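Local coordinates for cellulose binding domain-containing protein (Clostridium clariflavum, PDB 4B96) that probably binds cellulose through this family 3b carbohydrate-binding module, the calcium-containing C-terminal part of a membrane protein of a biomass-sensing system, at residues 6-10 and 127-133; 11-16 and 123-127; 20-24 and 55-59; 36-42 and 87-93. All blocks are in the same frame, centred on the assembly; numbering follows the deposited sequence.

Contact 1: 6-10 and 127-133; sequences KLKHY and NSTFSYW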
loop_
_atom_site.group_PDB
_atom_site.type_symbol
_atom_site.label_atom_id
_atom_site.label_comp_id
_atom_site.label_asym_id
_atom_site.label_seq_id
_atom_site.Cartn_x
_atom_site.Cartn_y
_atom_site.Cartn_z
ATOM N N LYS A 6 1.422 -7.274 7.848
ATOM C CA LYS A 6 0.812 -5.917 7.927
ATOM C C LYS A 6 1.660 -5.131 8.905
ATOM O O LYS A 6 2.365 -5.721 9.721
ATOM C CB LYS A 6 -0.625 -5.973 8.452
ATOM C CG LYS A 6 -1.533 -6.887 7.587
ATOM C CD LYS A 6 -2.989 -6.739 8.060
ATOM C CE LYS A 6 -3.949 -7.518 7.162
ATOM N NZ LYS A 6 -5.304 -7.513 7.783
ATOM N N LEU A 7 1.617 -3.802 8.833
ATOM C CA LEU A 7 2.429 -3.003 9.739
ATOM C C LEU A 7 1.523 -2.043 10.541
ATOM O O LEU A 7 0.614 -1.401 9.969
ATOM C CB LEU A 7 3.432 -2.170 8.912
ATOM C CG LEU A 7 4.263 -1.190 9.759
ATOM C CD1 LEU A 7 5.658 -0.992 9.208
ATOM C CD2 LEU A 7 3.610 0.201 9.828
ATOM N N LYS A 8 1.810 -1.883 11.833
ATOM C CA LYS A 8 1.152 -0.848 12.640
ATOM C C LYS A 8 2.230 0.078 13.174
ATOM O O LYS A 8 3.375 -0.320 13.277
ATOM C CB LYS A 8 0.442 -1.479 13.857
ATOM C CG LYS A 8 -0.700 -2.442 13.535
ATOM C CD LYS A 8 -1.374 -2.909 14.873
ATOM C CE LYS A 8 -2.615 -3.727 14.628
ATOM N NZ LYS A 8 -3.258 -4.100 15.934
ATOM N N HIS A 9 1.871 1.330 13.468
ATOM C CA HIS A 9 2.859 2.305 13.896
ATOM C C HIS A 9 2.219 3.112 14.999
ATOM O O HIS A 9 0.974 3.287 15.011
ATOM C CB HIS A 9 3.199 3.213 12.714
ATOM C CG HIS A 9 3.912 4.483 13.074
ATOM N ND1 HIS A 9 5.120 4.502 13.762
ATOM C CD2 HIS A 9 3.620 5.788 12.781
ATOM C CE1 HIS A 9 5.528 5.762 13.889
ATOM N NE2 HIS A 9 4.635 6.560 13.310
ATOM N N TYR A 10 3.046 3.608 15.912
ATOM C CA TYR A 10 2.562 4.563 16.877
ATOM C C TYR A 10 3.634 5.573 17.085
ATOM O O TYR A 10 4.798 5.251 17.245
ATOM C CB TYR A 10 2.207 3.901 18.245
ATOM C CG TYR A 10 1.761 4.969 19.231
ATOM C CD1 TYR A 10 0.744 5.876 18.871
ATOM C CD2 TYR A 10 2.372 5.125 20.482
ATOM C CE1 TYR A 10 0.331 6.878 19.713
ATOM C CE2 TYR A 10 1.946 6.129 21.364
ATOM C CZ TYR A 10 0.936 7.009 20.962
ATOM O OH TYR A 10 0.497 8.031 21.791
ATOM N N ASN A 127 -3.869 9.615 16.840
ATOM C CA ASN A 127 -4.207 8.263 17.338
ATOM C C ASN A 127 -3.590 8.041 18.739
ATOM O O ASN A 127 -2.762 8.827 19.192
ATOM C CB ASN A 127 -3.776 7.148 16.363
ATOM C CG ASN A 127 -2.266 7.076 16.218
ATOM O OD1 ASN A 127 -1.572 8.099 16.488
ATOM N ND2 ASN A 127 -1.716 5.866 15.835
ATOM N N SER A 128 -4.041 7.021 19.454
ATOM C CA SER A 128 -3.566 6.901 20.820
ATOM C C SER A 128 -2.861 5.574 21.074
ATOM O O SER A 128 -2.408 5.333 22.199
ATOM C CB SER A 128 -4.703 7.101 21.806
ATOM O OG SER A 128 -5.632 6.041 21.655
ATOM N N THR A 129 -2.780 4.736 20.037
ATOM C CA THR A 129 -2.033 3.495 20.127
ATOM C C THR A 129 -1.666 3.015 18.738
ATOM O O THR A 129 -1.886 3.736 17.764
ATOM C CB THR A 129 -2.819 2.404 20.820
ATOM O OG1 THR A 129 -1.918 1.286 21.126
ATOM C CG2 THR A 129 -4.055 2.031 19.900
ATOM N N PHE A 130 -1.077 1.823 18.655
ATOM C CA PHE A 130 -0.531 1.330 17.370
ATOM C C PHE A 130 -1.713 1.097 16.413
ATOM O O PHE A 130 -2.711 0.496 16.826
ATOM C CB PHE A 130 0.222 0.008 17.601
ATOM C CG PHE A 130 1.571 0.209 18.168
ATOM C CD1 PHE A 130 1.744 0.298 19.519
ATOM C CD2 PHE A 130 2.661 0.391 17.322
ATOM C CE1 PHE A 130 3.016 0.535 20.082
ATOM C CE2 PHE A 130 3.959 0.618 17.865
ATOM C CZ PHE A 130 4.115 0.699 19.248
ATOM N N SER A 131 -1.603 1.560 15.163
ATOM C CA SER A 131 -2.705 1.463 14.217
ATOM C C SER A 131 -2.091 1.050 12.913
ATOM O O SER A 131 -0.954 1.432 12.654
ATOM C CB SER A 131 -3.282 2.877 13.987
ATOM O OG SER A 131 -3.751 3.382 15.195
ATOM N N TYR A 132 -2.818 0.315 12.070
ATOM C CA TYR A 132 -2.300 0.053 10.689
ATOM C C TYR A 132 -1.946 1.369 10.015
ATOM O O TYR A 132 -2.704 2.331 10.097
ATOM C CB TYR A 132 -3.362 -0.660 9.844
ATOM C CG TYR A 132 -3.574 -2.080 10.380
ATOM C CD1 TYR A 132 -2.480 -2.978 10.423
ATOM C CD2 TYR A 132 -4.808 -2.488 10.896
ATOM C CE1 TYR A 132 -2.646 -4.269 10.933
ATOM C CE2 TYR A 132 -4.990 -3.805 11.408
ATOM C CZ TYR A 132 -3.890 -4.673 11.415
ATOM O OH TYR A 132 -4.011 -5.950 11.963
ATOM N N TRP A 133 -0.800 1.437 9.380
ATOM C CA TRP A 133 -0.383 2.729 8.909
ATOM C C TRP A 133 0.239 2.500 7.553
ATOM O O TRP A 133 1.298 1.867 7.451
ATOM C CB TRP A 133 0.713 3.218 9.843
ATOM C CG TRP A 133 1.207 4.634 9.520
ATOM C CD1 TRP A 133 2.499 5.060 9.613
ATOM C CD2 TRP A 133 0.416 5.800 9.143
ATOM N NE1 TRP A 133 2.579 6.412 9.316
ATOM C CE2 TRP A 133 1.317 6.883 9.012
ATOM C CE3 TRP A 133 -0.952 6.014 8.852
ATOM C CZ2 TRP A 133 0.896 8.176 8.631
ATOM C CZ3 TRP A 133 -1.384 7.294 8.473
ATOM C CH2 TRP A 133 -0.455 8.363 8.349
#

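Contact 2: 11-16 and 123-127; sequences NEQQSL and FLQGN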
loop_
_atom_site.group_PDB
_atom_site.type_symbol
_atom_site.label_atom_id
_atom_site.label_comp_id
_atom_site.label_asym_id
_atom_site.label_seq_id
_atom_site.Cartn_x
_atom_site.Cartn_y
_atom_site.Cartn_z
ATOM N N ASN A 11 3.303 6.856 17.052
ATOM C CA ASN A 11 4.317 7.899 17.295
ATOM C C ASN A 11 4.031 8.679 18.587
ATOM O O ASN A 11 3.105 9.512 18.649
ATOM C CB ASN A 11 4.374 8.889 16.115
ATOM C CG ASN A 11 5.711 9.654 16.026
ATOM O OD1 ASN A 11 6.335 9.976 17.060
ATOM N ND2 ASN A 11 6.161 9.960 14.762
ATOM N N GLU A 12 4.852 8.431 19.606
ATOM C CA GLU A 12 4.667 8.987 20.927
ATOM C C GLU A 12 4.857 10.488 20.951
ATOM O O GLU A 12 4.409 11.140 21.877
ATOM C CB GLU A 12 5.691 8.355 21.909
ATOM C CG GLU A 12 5.431 6.880 22.188
ATOM C CD GLU A 12 5.996 5.927 21.119
ATOM O OE1 GLU A 12 6.648 6.371 20.162
ATOM O OE2 GLU A 12 5.797 4.703 21.245
ATOM N N GLN A 13 5.559 11.027 19.949
ATOM C CA GLN A 13 5.793 12.466 19.832
ATOM C C GLN A 13 4.879 13.071 18.793
ATOM O O GLN A 13 5.235 13.121 17.590
ATOM C CB GLN A 13 7.231 12.762 19.353
ATOM C CG GLN A 13 8.359 12.070 20.126
ATOM C CD GLN A 13 8.673 12.766 21.422
ATOM O OE1 GLN A 13 8.244 13.897 21.638
ATOM N NE2 GLN A 13 9.425 12.094 22.294
ATOM N N GLN A 14 3.731 13.580 19.216
ATOM C CA GLN A 14 2.794 14.096 18.221
ATOM C C GLN A 14 2.839 15.621 18.075
ATOM O O GLN A 14 2.073 16.179 17.325
ATOM C CB GLN A 14 1.383 13.578 18.477
ATOM C CG GLN A 14 1.263 12.105 18.030
ATOM C CD GLN A 14 -0.131 11.602 18.106
ATOM O OE1 GLN A 14 -1.090 12.385 18.141
ATOM N NE2 GLN A 14 -0.278 10.267 18.128
ATOM N N SER A 15 3.723 16.286 18.814
ATOM C CA SER A 15 3.963 17.741 18.607
ATOM C C SER A 15 4.654 17.918 17.250
ATOM O O SER A 15 5.468 17.080 16.860
ATOM C CB SER A 15 4.908 18.271 19.665
ATOM O OG SER A 15 4.241 18.339 20.906
ATOM N N LEU A 16 4.338 19.002 16.543
ATOM C CA LEU A 16 4.949 19.246 15.235
ATOM C C LEU A 16 6.479 19.421 15.409
ATOM O O LEU A 16 7.258 18.927 14.621
ATOM C CB LEU A 16 4.336 20.509 14.603
ATOM C CG LEU A 16 2.860 20.396 14.204
ATOM C CD1 LEU A 16 2.525 21.520 13.266
ATOM C CD2 LEU A 16 2.634 18.997 13.526
ATOM N N PHE A 123 4.635 10.748 9.188
ATOM C CA PHE A 123 4.196 11.310 10.473
ATOM C C PHE A 123 2.709 11.016 10.745
ATOM O O PHE A 123 1.848 11.319 9.909
ATOM C CB PHE A 123 4.427 12.800 10.481
ATOM C CG PHE A 123 3.996 13.508 11.756
ATOM C CD1 PHE A 123 4.426 13.064 13.031
ATOM C CD2 PHE A 123 3.217 14.624 11.681
ATOM C CE1 PHE A 123 4.035 13.773 14.180
ATOM C CE2 PHE A 123 2.851 15.328 12.818
ATOM C CZ PHE A 123 3.241 14.886 14.052
ATOM N N LEU A 124 2.416 10.443 11.918
ATOM C CA LEU A 124 1.029 10.012 12.225
ATOM C C LEU A 124 0.527 10.735 13.467
ATOM O O LEU A 124 1.098 10.604 14.548
ATOM C CB LEU A 124 0.949 8.467 12.380
ATOM C CG LEU A 124 -0.369 7.792 12.816
ATOM C CD1 LEU A 124 -1.525 8.295 11.997
ATOM C CD2 LEU A 124 -0.299 6.204 12.714
ATOM N N GLN A 125 -0.529 11.517 13.315
ATOM C CA GLN A 125 -1.135 12.248 14.434
ATOM C C GLN A 125 -2.555 11.807 14.667
ATOM O O GLN A 125 -3.183 11.271 13.768
ATOM C CB GLN A 125 -1.279 13.717 14.070
ATOM C CG GLN A 125 -0.079 14.473 14.219
ATOM C CD GLN A 125 -0.365 15.922 13.975
ATOM O OE1 GLN A 125 -0.873 16.286 12.904
ATOM N NE2 GLN A 125 -0.065 16.758 14.961
ATOM N N GLY A 126 -3.059 12.086 15.847
ATOM C CA GLY A 126 -4.474 11.905 16.155
ATOM C C GLY A 126 -4.832 10.518 16.639
ATOM O O GLY A 126 -5.976 10.255 16.799
ATOM N N ASN A 127 -3.869 9.615 16.840
ATOM C CA ASN A 127 -4.207 8.263 17.338
ATOM C C ASN A 127 -3.590 8.041 18.739
ATOM O O ASN A 127 -2.762 8.827 19.192
ATOM C CB ASN A 127 -3.776 7.148 16.363
ATOM C CG ASN A 127 -2.266 7.076 16.218
ATOM O OD1 ASN A 127 -1.572 8.099 16.488
ATOM N ND2 ASN A 127 -1.716 5.866 15.835
HETATM O O HOH W 1 0.990 7.859 15.800
#

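Contact 3: 20-24 and 55-59; sequences AIRWD and FAVYF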
loop_
_atom_site.group_PDB
_atom_site.type_symbol
_atom_site.label_atom_id
_atom_site.label_comp_id
_atom_site.label_asym_id
_atom_site.label_seq_id
_atom_site.Cartn_x
_atom_site.Cartn_y
_atom_site.Cartn_z
ATOM N N ALA A 20 12.888 14.295 18.937
ATOM C CA ALA A 20 12.987 12.919 18.526
ATOM C C ALA A 20 11.832 12.595 17.589
ATOM O O ALA A 20 10.694 13.069 17.777
ATOM C CB ALA A 20 13.006 11.973 19.750
ATOM N N ILE A 21 12.108 11.787 16.571
ATOM C CA ILE A 21 11.063 11.229 15.770
ATOM C C ILE A 21 10.919 9.760 16.198
ATOM O O ILE A 21 11.928 9.048 16.283
ATOM C CB ILE A 21 11.421 11.330 14.264
ATOM C CG1 ILE A 21 11.224 12.796 13.805
ATOM C CG2 ILE A 21 10.486 10.363 13.425
ATOM C CD1 ILE A 21 11.741 13.033 12.336
ATOM N N ARG A 22 9.703 9.310 16.524
ATOM C CA ARG A 22 9.535 7.895 16.924
ATOM C C ARG A 22 9.028 7.081 15.767
ATOM O O ARG A 22 7.943 7.363 15.222
ATOM C CB ARG A 22 8.605 7.779 18.136
ATOM C CG ARG A 22 9.233 8.486 19.339
ATOM C CD ARG A 22 10.413 7.621 19.924
ATOM N NE ARG A 22 9.986 6.294 20.384
ATOM C CZ ARG A 22 9.487 6.064 21.584
ATOM N NH1 ARG A 22 9.365 7.064 22.450
ATOM N NH2 ARG A 22 9.082 4.836 21.916
ATOM N N TRP A 23 9.824 6.120 15.327
ATOM C CA TRP A 23 9.403 5.307 14.185
ATOM C C TRP A 23 8.723 3.990 14.602
ATOM O O TRP A 23 8.503 3.108 13.755
ATOM C CB TRP A 23 10.600 5.059 13.291
ATOM C CG TRP A 23 11.896 4.674 14.067
ATOM C CD1 TRP A 23 12.954 5.516 14.435
ATOM C CD2 TRP A 23 12.225 3.372 14.555
ATOM N NE1 TRP A 23 13.927 4.769 15.088
ATOM C CE2 TRP A 23 13.487 3.462 15.195
ATOM C CE3 TRP A 23 11.568 2.124 14.511
ATOM C CZ2 TRP A 23 14.101 2.348 15.787
ATOM C CZ3 TRP A 23 12.172 1.017 15.086
ATOM C CH2 TRP A 23 13.444 1.139 15.727
ATOM N N ASP A 24 8.409 3.835 15.893
ATOM C CA ASP A 24 7.944 2.528 16.435
ATOM C C ASP A 24 6.930 1.799 15.553
ATOM O O ASP A 24 5.861 2.380 15.168
ATOM C CB ASP A 24 7.181 2.717 17.730
ATOM C CG ASP A 24 8.038 3.357 18.830
ATOM O OD1 ASP A 24 9.139 3.900 18.514
ATOM O OD2 ASP A 24 7.575 3.308 19.983
ATOM N N PHE A 55 20.453 6.973 15.655
ATOM C CA PHE A 55 19.379 5.983 15.603
ATOM C C PHE A 55 19.433 5.233 16.936
ATOM O O PHE A 55 20.520 4.843 17.382
ATOM C CB PHE A 55 19.710 5.025 14.455
ATOM C CG PHE A 55 18.823 3.815 14.389
ATOM C CD1 PHE A 55 17.544 3.949 13.923
ATOM C CD2 PHE A 55 19.322 2.549 14.721
ATOM C CE1 PHE A 55 16.698 2.844 13.821
ATOM C CE2 PHE A 55 18.512 1.418 14.605
ATOM C CZ PHE A 55 17.179 1.580 14.134
ATOM N N ALA A 56 18.307 5.085 17.606
ATOM C CA ALA A 56 18.305 4.388 18.919
ATOM C C ALA A 56 17.174 3.371 18.879
ATOM O O ALA A 56 16.133 3.675 18.334
ATOM C CB ALA A 56 18.099 5.368 20.041
ATOM N N VAL A 57 17.430 2.153 19.374
ATOM C CA VAL A 57 16.420 1.105 19.433
ATOM C C VAL A 57 16.065 0.925 20.899
ATOM O O VAL A 57 16.945 0.661 21.743
ATOM C CB VAL A 57 16.948 -0.242 18.843
ATOM C CG1 VAL A 57 15.872 -1.315 18.954
ATOM C CG2 VAL A 57 17.335 -0.024 17.362
ATOM N N TYR A 58 14.791 1.132 21.240
ATOM C CA TYR A 58 14.407 1.014 22.657
ATOM C C TYR A 58 13.835 -0.382 23.015
ATOM O O TYR A 58 13.791 -0.738 24.173
ATOM C CB TYR A 58 13.323 2.055 22.986
ATOM C CG TYR A 58 13.789 3.469 22.810
ATOM C CD1 TYR A 58 15.105 3.820 23.126
ATOM C CD2 TYR A 58 12.900 4.476 22.370
ATOM C CE1 TYR A 58 15.548 5.152 22.994
ATOM C CE2 TYR A 58 13.300 5.796 22.265
ATOM C CZ TYR A 58 14.619 6.129 22.548
ATOM O OH TYR A 58 15.039 7.428 22.389
ATOM N N PHE A 59 13.290 -1.084 22.031
ATOM C CA PHE A 59 12.632 -2.355 22.331
ATOM C C PHE A 59 12.604 -3.158 21.056
ATOM O O PHE A 59 12.222 -2.635 19.994
ATOM C CB PHE A 59 11.186 -2.130 22.853
ATOM C CG PHE A 59 10.533 -3.399 23.318
ATOM C CD1 PHE A 59 10.906 -3.993 24.513
ATOM C CD2 PHE A 59 9.568 -4.021 22.542
ATOM C CE1 PHE A 59 10.339 -5.192 24.945
ATOM C CE2 PHE A 59 8.980 -5.240 22.968
ATOM C CZ PHE A 59 9.368 -5.821 24.165
#

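Contact 4: 36-42 and 87-93; sequences DLRNVKV and EVTFEKG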
loop_
_atom_site.group_PDB
_atom_site.type_symbol
_atom_site.label_atom_id
_atom_site.label_comp_id
_atom_site.label_asym_id
_atom_site.label_seq_id
_atom_site.Cartn_x
_atom_site.Cartn_y
_atom_site.Cartn_z
ATOM N N ASP A 36 11.381 -14.438 7.830
ATOM C CA ASP A 36 12.794 -14.189 8.120
ATOM C C ASP A 36 13.114 -12.694 8.034
ATOM O O ASP A 36 13.188 -12.136 6.927
ATOM C CB ASP A 36 13.637 -14.950 7.106
ATOM C CG ASP A 36 15.125 -14.908 7.434
ATOM O OD1 ASP A 36 15.531 -14.183 8.383
ATOM O OD2 ASP A 36 15.886 -15.602 6.721
ATOM N N LEU A 37 13.287 -12.031 9.183
ATOM C CA LEU A 37 13.528 -10.590 9.186
ATOM C C LEU A 37 14.886 -10.198 8.564
ATOM O O LEU A 37 15.143 -9.025 8.298
ATOM C CB LEU A 37 13.427 -10.041 10.616
ATOM C CG LEU A 37 11.990 -10.024 11.143
ATOM C CD1 LEU A 37 11.982 -9.433 12.520
ATOM C CD2 LEU A 37 11.143 -9.170 10.229
ATOM N N ARG A 38 15.747 -11.171 8.343
ATOM C CA ARG A 38 16.997 -10.851 7.627
ATOM C C ARG A 38 16.729 -10.369 6.195
ATOM O O ARG A 38 17.579 -9.754 5.578
ATOM C CB ARG A 38 17.947 -12.038 7.605
ATOM C CG ARG A 38 18.525 -12.336 8.986
ATOM C CD ARG A 38 19.395 -13.593 8.931
ATOM N NE ARG A 38 18.601 -14.696 8.380
ATOM C CZ ARG A 38 19.100 -15.852 7.948
ATOM N NH1 ARG A 38 20.415 -16.067 7.979
ATOM N NH2 ARG A 38 18.279 -16.789 7.479
ATOM N N ASN A 39 15.535 -10.629 5.684
ATOM C CA ASN A 39 15.192 -10.179 4.343
ATOM C C ASN A 39 14.222 -9.009 4.324
ATOM O O ASN A 39 13.684 -8.679 3.263
ATOM C CB ASN A 39 14.579 -11.326 3.564
ATOM C CG ASN A 39 15.535 -12.464 3.371
ATOM O OD1 ASN A 39 16.739 -12.267 3.211
ATOM N ND2 ASN A 39 15.003 -13.671 3.388
ATOM N N VAL A 40 14.017 -8.373 5.479
ATOM C CA VAL A 40 12.991 -7.367 5.618
ATOM C C VAL A 40 13.561 -5.999 5.871
ATOM O O VAL A 40 14.427 -5.832 6.707
ATOM C CB VAL A 40 12.031 -7.743 6.773
ATOM C CG1 VAL A 40 11.093 -6.599 7.142
ATOM C CG2 VAL A 40 11.244 -9.006 6.379
ATOM N N LYS A 41 13.091 -5.003 5.123
ATOM C CA LYS A 41 13.437 -3.600 5.392
ATOM C C LYS A 41 12.157 -2.827 5.705
ATOM O O LYS A 41 11.089 -3.046 5.059
ATOM C CB LYS A 41 14.019 -2.997 4.090
ATOM C CG LYS A 41 15.361 -3.523 3.749
ATOM C CD LYS A 41 15.807 -3.111 2.354
ATOM C CE LYS A 41 17.111 -3.902 2.004
ATOM N NZ LYS A 41 17.834 -3.370 0.791
ATOM N N VAL A 42 12.250 -1.863 6.611
ATOM C CA VAL A 42 11.103 -1.028 6.918
ATOM C C VAL A 42 11.554 0.421 6.760
ATOM O O VAL A 42 12.669 0.768 7.217
ATOM C CB VAL A 42 10.623 -1.286 8.367
ATOM C CG1 VAL A 42 9.381 -0.439 8.742
ATOM C CG2 VAL A 42 10.290 -2.775 8.557
ATOM N N GLU A 87 15.858 3.662 7.019
ATOM C CA GLU A 87 15.615 2.270 6.770
ATOM C C GLU A 87 16.080 1.384 7.933
ATOM O O GLU A 87 17.297 1.364 8.306
ATOM C CB GLU A 87 16.378 1.858 5.524
ATOM C CG GLU A 87 16.036 0.407 5.146
ATOM C CD GLU A 87 16.497 0.117 3.741
ATOM O OE1 GLU A 87 15.717 0.373 2.758
ATOM O OE2 GLU A 87 17.663 -0.354 3.617
ATOM N N VAL A 88 15.137 0.648 8.489
ATOM C CA VAL A 88 15.410 -0.291 9.585
ATOM C C VAL A 88 15.571 -1.712 9.003
ATOM O O VAL A 88 14.723 -2.156 8.233
ATOM C CB VAL A 88 14.265 -0.287 10.610
ATOM C CG1 VAL A 88 14.538 -1.316 11.747
ATOM C CG2 VAL A 88 14.120 1.160 11.241
ATOM N N THR A 89 16.651 -2.396 9.382
ATOM C CA THR A 89 16.906 -3.744 8.935
ATOM C C THR A 89 17.278 -4.563 10.180
ATOM O O THR A 89 17.423 -3.996 11.271
ATOM C CB THR A 89 18.078 -3.793 7.926
ATOM O OG1 THR A 89 19.211 -3.108 8.485
ATOM C CG2 THR A 89 17.689 -3.126 6.566
ATOM N N PHE A 90 17.383 -5.884 10.009
ATOM C CA PHE A 90 17.559 -6.828 11.121
ATOM C C PHE A 90 18.649 -7.772 10.798
ATOM O O PHE A 90 18.630 -8.354 9.713
ATOM C CB PHE A 90 16.270 -7.635 11.299
ATOM C CG PHE A 90 15.112 -6.759 11.565
ATOM C CD1 PHE A 90 14.378 -6.204 10.490
ATOM C CD2 PHE A 90 14.797 -6.407 12.871
ATOM C CE1 PHE A 90 13.293 -5.325 10.713
ATOM C CE2 PHE A 90 13.711 -5.518 13.117
ATOM C CZ PHE A 90 12.940 -5.005 12.024
ATOM N N GLU A 91 19.546 -8.006 11.752
ATOM C CA GLU A 91 20.602 -8.998 11.572
ATOM C C GLU A 91 20.093 -10.356 11.943
ATOM O O GLU A 91 20.696 -11.358 11.591
ATOM C CB GLU A 91 21.793 -8.691 12.491
ATOM C CG GLU A 91 22.412 -7.331 12.261
ATOM C CD GLU A 91 23.433 -7.321 11.142
ATOM O OE1 GLU A 91 23.339 -8.198 10.248
ATOM O OE2 GLU A 91 24.340 -6.443 11.162
ATOM N N LYS A 92 19.014 -10.393 12.712
ATOM C CA LYS A 92 18.478 -11.652 13.225
ATOM C C LYS A 92 17.026 -11.451 13.626
ATOM O O LYS A 92 16.629 -10.343 14.024
ATOM C CB LYS A 92 19.274 -12.110 14.471
ATOM C CG LYS A 92 18.941 -13.518 14.863
ATOM C CD LYS A 92 18.921 -13.736 16.390
ATOM C CE LYS A 92 17.702 -13.041 17.020
ATOM N NZ LYS A 92 17.332 -13.682 18.294
ATOM N N GLY A 93 16.216 -12.510 13.555
ATOM C CA GLY A 93 14.812 -12.369 13.935
ATOM C C GLY A 93 13.917 -13.167 13.020
ATOM O O GLY A 93 14.100 -13.170 11.792
HETATM O O HOH W 2 16.800 -6.941 7.350
HETATM O O HOH W 3 20.251 -8.628 7.407
HETATM O O HOH W 4 18.451 -0.562 0.985
#

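Contact 1: 6-10 and 127-133
Lys6 opens the pairing at the side-chain level: its CB sits 3.6 Å from CE1 of Tyr132. Leu7 then accepts the first backbone hydrogen bond, from Trp133 N to Leu7 O at 3.2 Å, and the same oxygen takes a CA-H...O contact from Tyr132 CA at 3.3 Å. Lys8 and Tyr132 form an antiparallel non-hydrogen-bonded pair, and the aliphatic end of the lysine lies over the tyrosine ring, CE 3.9 Å from the ring centroid, a CH-pi contact; the tyrosine hydroxyl itself bonds to Glu28. This is the edge of one sheet of the CBM3 beta-sandwich: short strand 131-132 closes it next to strand 5-9, whose other neighbour is strand 20-29. At His9 the ladder has a hydrogen-bonded pair, with His9 N to Ser131 O at 2.9 Å and Ser131 N to His9 O at 3.1 Å. The imidazole lies beside the Trp133 indole, near parallel but slid apart, and its ND1 hydrogen-bonds outside the pair, to Asp24 O. Tyr10 leaves the strand; its CB lies 3.5 Å from the Phe130 ring centroid, almost on the normal, its ring edge faces Phe130, and Thr129 CA covers one face of the Tyr10 ring.

Contact 2: 11-16 and 123-127
Three direct hydrogen bonds, all involving Gln14, join these two irregular segments. Its side-chain amide reads the backbone of 126-127 with both ends: OE1 accepts from Gly126 N at 3.0 Å, and NE2 donates to Asn127 O at 3.1 Å. The third runs the other way, from the side chain of Gln125 to the main chain of Gln14, NE2 to O at 3.2 Å. Gly126 turns the chain here with a positive phi of 87°.

A water adds a relay. Water 1 accepts from Asn11 N at 2.8 Å and donates to Leu124 O at 3.0 Å and Asn127 OD1 at 2.7 Å, so it spans a gap where the CA atoms of Asn11 and Leu124 are 6.4 Å apart. Within 11-16, Asn11 OD1 accepts from Gln13 N at 3.2 Å, an Asx turn that bends the chain as it leaves strand 5-9. Both loops belong to the calcium end of the CBM3 beta-sandwich: Phe123 follows closely on the calcium ligands Asp119 and Asp120, and Leu16 packs near a third ligand, Asn116.

The remaining contacts gather round Phe123. Leu16 CD2 touches its CE2 at 3.7 Å, while the carbonyl oxygens of Gln13 and Gln14 approach the ring edge, each 3.7 Å away, at CE1 and CZ respectively. The side chain of Gln117 donates to the carbonyls of Gln13 and Ser15.

Contact 3: 20-24 and 55-59
This is a side-chain contact between two strands that are not neighbours: in their antiparallel sheet of the CBM3 beta-sandwich, strand 100-109 runs between 20-29 and 53-60. The nearest CA atoms, of Arg22 and Ala56, are accordingly 9.7 Å apart, and no hydrogen bond links the segments. Trp23 does most of the bridging. Its CA-to-CB bond points toward 55-59, and its six-membered ring lies nearly parallel to the Phe55 ring, planes at 10°, but slid so far that they barely overlap, with centroids 5.3 Å apart. Trp23 CZ2 also comes within 3.5 Å of Ala56 O and 4.3 Å of Val57 CG2. Leu86 and Tyr44 of the facing sheet touch the indole, so Trp23 and Phe55 help fill the sandwich interior. Arg22 takes a different course: Asp24 holds its guanidinium in a salt bridge, with Arg22 NH2 2.9 Å from Asp24 OD2, and one face of that group meets the edge of the Tyr58 ring, Arg22 NE lying 3.8 Å from Tyr58 CE2.

Contact 4: 36-42 and 87-93
Backbone hydrogen bonds join the segments directly. Val42 and Val88 form an antiparallel hydrogen-bonded pair, Val88 N to Val42 O at 2.8 Å and Val42 N to Val88 O at 3.0 Å, and Leu37 N donates to Gly93 O at 3.0 Å. Between these points the two backbones part around water 2, which accepts from Phe90 N at 2.9 Å and lies 2.8 Å from Leu37 O and 2.7 Å from Val40 O. Within 36-42, Asp36 forms a salt bridge with Arg38 and an Asx turn, OD1 accepting from Arg38 N at 3.0 Å. Water 4 links Lys41 NZ to Glu87 OE2, although these side chains have salt-bridge partners elsewhere, Asp142 and Arg43. Leu37 CD1 covers a face of the Phe90 ring, 4.2 Å from its centroid, and Val42 CB meets Val88 CB at 4.4 Å. Phe25 of the opposite sheet packs on Val42, Val88 and Phe90. A CB on Gly93 would come within 3.1 Å of Leu37 CD1 and jam against the carbonyl O of Lys92. The contact is thus amphipathic: Lys41, Glu87 and water 4 on one side, Leu37, Val42, Val88 and Phe90 turned into the CBM3 sandwich on the other, with water 2 replacing direct backbone bonds between.

In the fold
Contacts 1 and 3 belong to one sheet of the sandwich, in which strands 5-9 and 20-29 are neighbours; contact 4 belongs to the facing sheet. Contact 4 is partly buried, with seven buried residues, whereas contacts 1 and 2 are surface contacts and contact 3 combines a buried Trp23 with an exposed Tyr58. Backbone pairing dominates contacts 1 and 4, side-chain amides and a water contact 2, and aromatic and guanidinium packing contact 3. Contacts 1 and 2 run into each other, sharing Asn127, with Leu124 beside Trp133. The two sheets touch where Leu7 meets Val42 and Phe55 meets Val88. Contacts 2 and 4 sit on opposite sides of the chain's centre, their centres about 25 Å apart.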